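Local structure of outer membrane usher protein PapC (Escherichia coli, 3L48) at residues A[64-69]-A[82-87]. The protein forms the outer-membrane pore through which pilus subunits are exported and assembled into fibres, the present chain being its C-terminal domain. Where two conformers were deposited one is given. Numbering follows the deposited sequence.
Sequences IQCQVN and LPCTPQ
A disulfide, C66 to C84, ties together two strands that belong to different sheets of this Ig-like, Greek-key beta-sandwich, the C-terminal domain of the usher. Strand 64-69 is an edge strand of the antiparallel four-stranded sheet, while 82-84 belongs to edge strand 78-84 of the other sheet, which pairs with strand 10-16. The short strand axes approach to 5.6 Å at 149°, roughly antiparallel, and the two segments pair through a single bridge. Q67 and T85 form an antiparallel hydrogen-bonded pair with CA atoms 5.3 Å apart: Q67 N donates to T85 O and T85 N to Q67 O, both at 2.9 Å. Two residues on, at N69 and P83, the strands are too far apart to bond directly, and a water accepts from N69 N and donates to P83 O, each at 2.8 Å.

Strand 64-69 is extended except at Q65 (phi/psi -93/-40), where Q65 and C66 both face V58 in a classic beta bulge. Within the bulge, C66 at -160/167 is almost fully stretched, its CB directed at the partner segment, and C66 CA lies 3.9 Å from P86 CA. V68 (chi1 m) packs CG1 against C84 CB at 3.8 Å and L82 CB at 4.0 Å, closing the buried side of the seam, where L82 also meets A12 and L14. At the poorly ordered last modelled residue, Q87 OE1 reaches 3.6 Å from I64 CG2. The cysteines use different rotamers, C66 p (40°) and C84 t (-159°), giving a bridge with chi3 of 101° and a modelled C66 SG to C84 SG distance of 2.4 Å.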
ATOM      1  N   ILE A  64       2.503  12.560   1.037  1.00 30.74           N
ATOM      2  CA  ILE A  64       1.473  11.533   1.000  1.00 34.13           C
ATOM      3  C   ILE A  64       0.624  11.775  -0.239  1.00 36.10           C
ATOM      4  O   ILE A  64      -0.037  12.806  -0.355  1.00 37.88           O
ATOM      5  CB  ILE A  64       0.563  11.585   2.240  1.00 36.74           C
ATOM      6  CG1 ILE A  64       1.382  11.411   3.520  1.00 36.89           C
ATOM      7  CG2 ILE A  64      -0.516  10.515   2.155  1.00 35.79           C
ATOM      8  CD1 ILE A  64       0.541  11.389   4.777  1.00 35.67           C
ATOM      9  N   GLN A  65       0.648  10.827  -1.169  1.00 34.15           N
ATOM     10  CA  GLN A  65      -0.060  10.988  -2.434  1.00 29.82           C
ATOM     11  C   GLN A  65      -1.463  10.391  -2.389  1.00 28.24           C
ATOM     12  O   GLN A  65      -2.412  10.966  -2.923  1.00 29.08           O
ATOM     13  CB  GLN A  65       0.755  10.373  -3.574  1.00 29.21           C
ATOM     14  CG  GLN A  65       2.136  10.989  -3.738  1.00 29.94           C
ATOM     15  CD  GLN A  65       2.117  12.278  -4.541  1.00 29.91           C
ATOM     16  OE1 GLN A  65       3.131  12.968  -4.650  1.00 30.92           O
ATOM     17  NE2 GLN A  65       0.967  12.603  -5.116  1.00 27.26           N
ATOM     18  N   CYS A  66      -1.586   9.231  -1.751  0.59 26.77           N
ATOM     19  CA  CYS A  66      -2.875   8.559  -1.628  0.59 26.52           C
ATOM     20  C   CYS A  66      -2.869   7.557  -0.481  0.59 25.83           C
ATOM     21  O   CYS A  66      -1.816   7.222   0.059  0.59 24.69           O
ATOM     22  CB  CYS A  66      -3.259   7.874  -2.942  0.59 25.40           C
ATOM     23  SG  CYS A  66      -1.886   7.075  -3.803  0.59 31.72           S
ATOM     24  N   GLN A  67      -4.055   7.087  -0.111  1.00 27.01           N
ATOM     25  CA  GLN A  67      -4.187   6.142   0.986  1.00 26.71           C
ATOM     26  C   GLN A  67      -5.014   4.932   0.583  1.00 27.14           C
ATOM     27  O   GLN A  67      -5.874   5.019  -0.293  1.00 22.62           O
ATOM     28  CB  GLN A  67      -4.792   6.826   2.214  1.00 29.42           C
ATOM     29  CG  GLN A  67      -3.867   7.855   2.839  1.00 33.39           C
ATOM     30  CD  GLN A  67      -4.409   8.446   4.122  1.00 36.77           C
ATOM     31  OE1 GLN A  67      -3.650   8.737   5.050  1.00 39.60           O
ATOM     32  NE2 GLN A  67      -5.723   8.621   4.189  1.00 32.48           N
ATOM     33  N   VAL A  68      -4.733   3.801   1.227  1.00 25.29           N
ATOM     34  CA  VAL A  68      -5.454   2.563   0.977  1.00 25.49           C
ATOM     35  C   VAL A  68      -6.009   2.022   2.286  1.00 26.37           C
ATOM     36  O   VAL A  68      -5.442   2.248   3.351  1.00 29.52           O
ATOM     37  CB  VAL A  68      -4.539   1.486   0.347  1.00 24.93           C
ATOM     38  CG1 VAL A  68      -3.888   2.009  -0.928  1.00 22.84           C
ATOM     39  CG2 VAL A  68      -3.485   1.052   1.341  1.00 24.25           C
ATOM     40  N   ASN A  69      -7.131   1.319   2.198  1.00 28.38           N
ATOM     41  CA  ASN A  69      -7.710   0.655   3.353  1.00 29.89           C
ATOM     42  C   ASN A  69      -7.484  -0.847   3.262  1.00 26.23           C
ATOM     43  O   ASN A  69      -8.058  -1.520   2.405  1.00 24.67           O
ATOM     44  CB  ASN A  69      -9.206   0.962   3.458  1.00 34.97           C
ATOM     45  CG  ASN A  69      -9.490   2.446   3.552  1.00 43.55           C
ATOM     46  OD1 ASN A  69     -10.332   2.976   2.828  1.00 47.49           O
ATOM     47  ND2 ASN A  69      -8.784   3.129   4.446  1.00 47.16           N
ATOM     48  N   LEU A  82      -5.181  -3.068  -3.879  1.00 15.56           N
ATOM     49  CA  LEU A  82      -5.416  -1.970  -2.947  1.00 18.60           C
ATOM     50  C   LEU A  82      -5.636  -0.666  -3.713  1.00 18.70           C
ATOM     51  O   LEU A  82      -4.678  -0.006  -4.115  1.00 16.06           O
ATOM     52  CB  LEU A  82      -4.250  -1.823  -1.963  1.00 21.79           C
ATOM     53  CG  LEU A  82      -3.996  -3.008  -1.025  1.00 23.34           C
ATOM     54  CD1 LEU A  82      -2.884  -2.678  -0.049  1.00 24.87           C
ATOM     55  CD2 LEU A  82      -5.265  -3.384  -0.271  1.00 20.54           C
ATOM     56  N   PRO A  83      -6.907  -0.305  -3.939  1.00 19.98           N
ATOM     57  CA  PRO A  83      -7.211   0.965  -4.604  1.00 21.22           C
ATOM     58  C   PRO A  83      -6.655   2.126  -3.796  1.00 24.85           C
ATOM     59  O   PRO A  83      -7.018   2.304  -2.634  1.00 28.93           O
ATOM     60  CB  PRO A  83      -8.743   1.007  -4.602  1.00 19.90           C
ATOM     61  CG  PRO A  83      -9.157  -0.423  -4.536  1.00 20.44           C
ATOM     62  CD  PRO A  83      -8.119  -1.098  -3.675  1.00 18.62           C
ATOM     63  N   CYS A  84      -5.776   2.916  -4.404  0.51 25.33           N
ATOM     64  CA  CYS A  84      -5.168   4.045  -3.707  0.51 27.15           C
ATOM     65  C   CYS A  84      -5.889   5.355  -4.023  0.51 28.53           C
ATOM     66  O   CYS A  84      -5.833   5.856  -5.146  0.51 29.81           O
ATOM     67  CB  CYS A  84      -3.680   4.156  -4.048  0.51 27.60           C
ATOM     68  SG  CYS A  84      -2.721   5.092  -2.834  0.51 35.68           S
ATOM     69  N   THR A  85      -6.565   5.903  -3.017  1.00 27.14           N
ATOM     70  CA  THR A  85      -7.364   7.104  -3.190  1.00 30.82           C
ATOM     71  C   THR A  85      -6.714   8.300  -2.509  1.00 35.80           C
ATOM     72  O   THR A  85      -6.384   8.243  -1.322  1.00 32.64           O
ATOM     73  CB  THR A  85      -8.793   6.907  -2.650  1.00 34.84           C
ATOM     74  OG1 THR A  85      -8.738   6.598  -1.253  1.00 42.84           O
ATOM     75  CG2 THR A  85      -9.478   5.766  -3.382  1.00 29.83           C
ATOM     76  N   PRO A  86      -6.507   9.382  -3.272  1.00 45.34           N
ATOM     77  CA  PRO A  86      -6.004  10.647  -2.732  1.00 48.95           C
ATOM     78  C   PRO A  86      -6.821  11.057  -1.515  1.00 49.72           C
ATOM     79  O   PRO A  86      -8.045  10.926  -1.534  1.00 45.91           O
ATOM     80  CB  PRO A  86      -6.240  11.630  -3.880  1.00 50.60           C
ATOM     81  CG  PRO A  86      -6.151  10.786  -5.106  1.00 51.98           C
ATOM     82  CD  PRO A  86      -6.723   9.445  -4.729  1.00 49.70           C
ATOM     83  N   GLN A  87      -6.151  11.534  -0.472  1.00 55.18           N
ATOM     84  CA  GLN A  87      -6.824  11.926   0.762  1.00 61.79           C
ATOM     85  C   GLN A  87      -8.024  12.824   0.481  1.00 61.67           C
ATOM     86  O   GLN A  87      -8.398  13.657   1.306  1.00 63.18           O
ATOM     87  CB  GLN A  87      -5.846  12.634   1.699  1.00 67.45           C
ATOM     88  CG  GLN A  87      -4.579  11.845   1.982  1.00 69.95           C
ATOM     89  CD  GLN A  87      -3.686  12.534   2.994  1.00 74.20           C
ATOM     90  OE1 GLN A  87      -2.761  13.263   2.632  1.00 75.94           O
ATOM     91  NE2 GLN A  87      -3.961  12.308   4.274  1.00 74.99           N
TER
HETATM   92  O   HOH W   1      -7.707   0.643  -0.472  1.00 35.52           O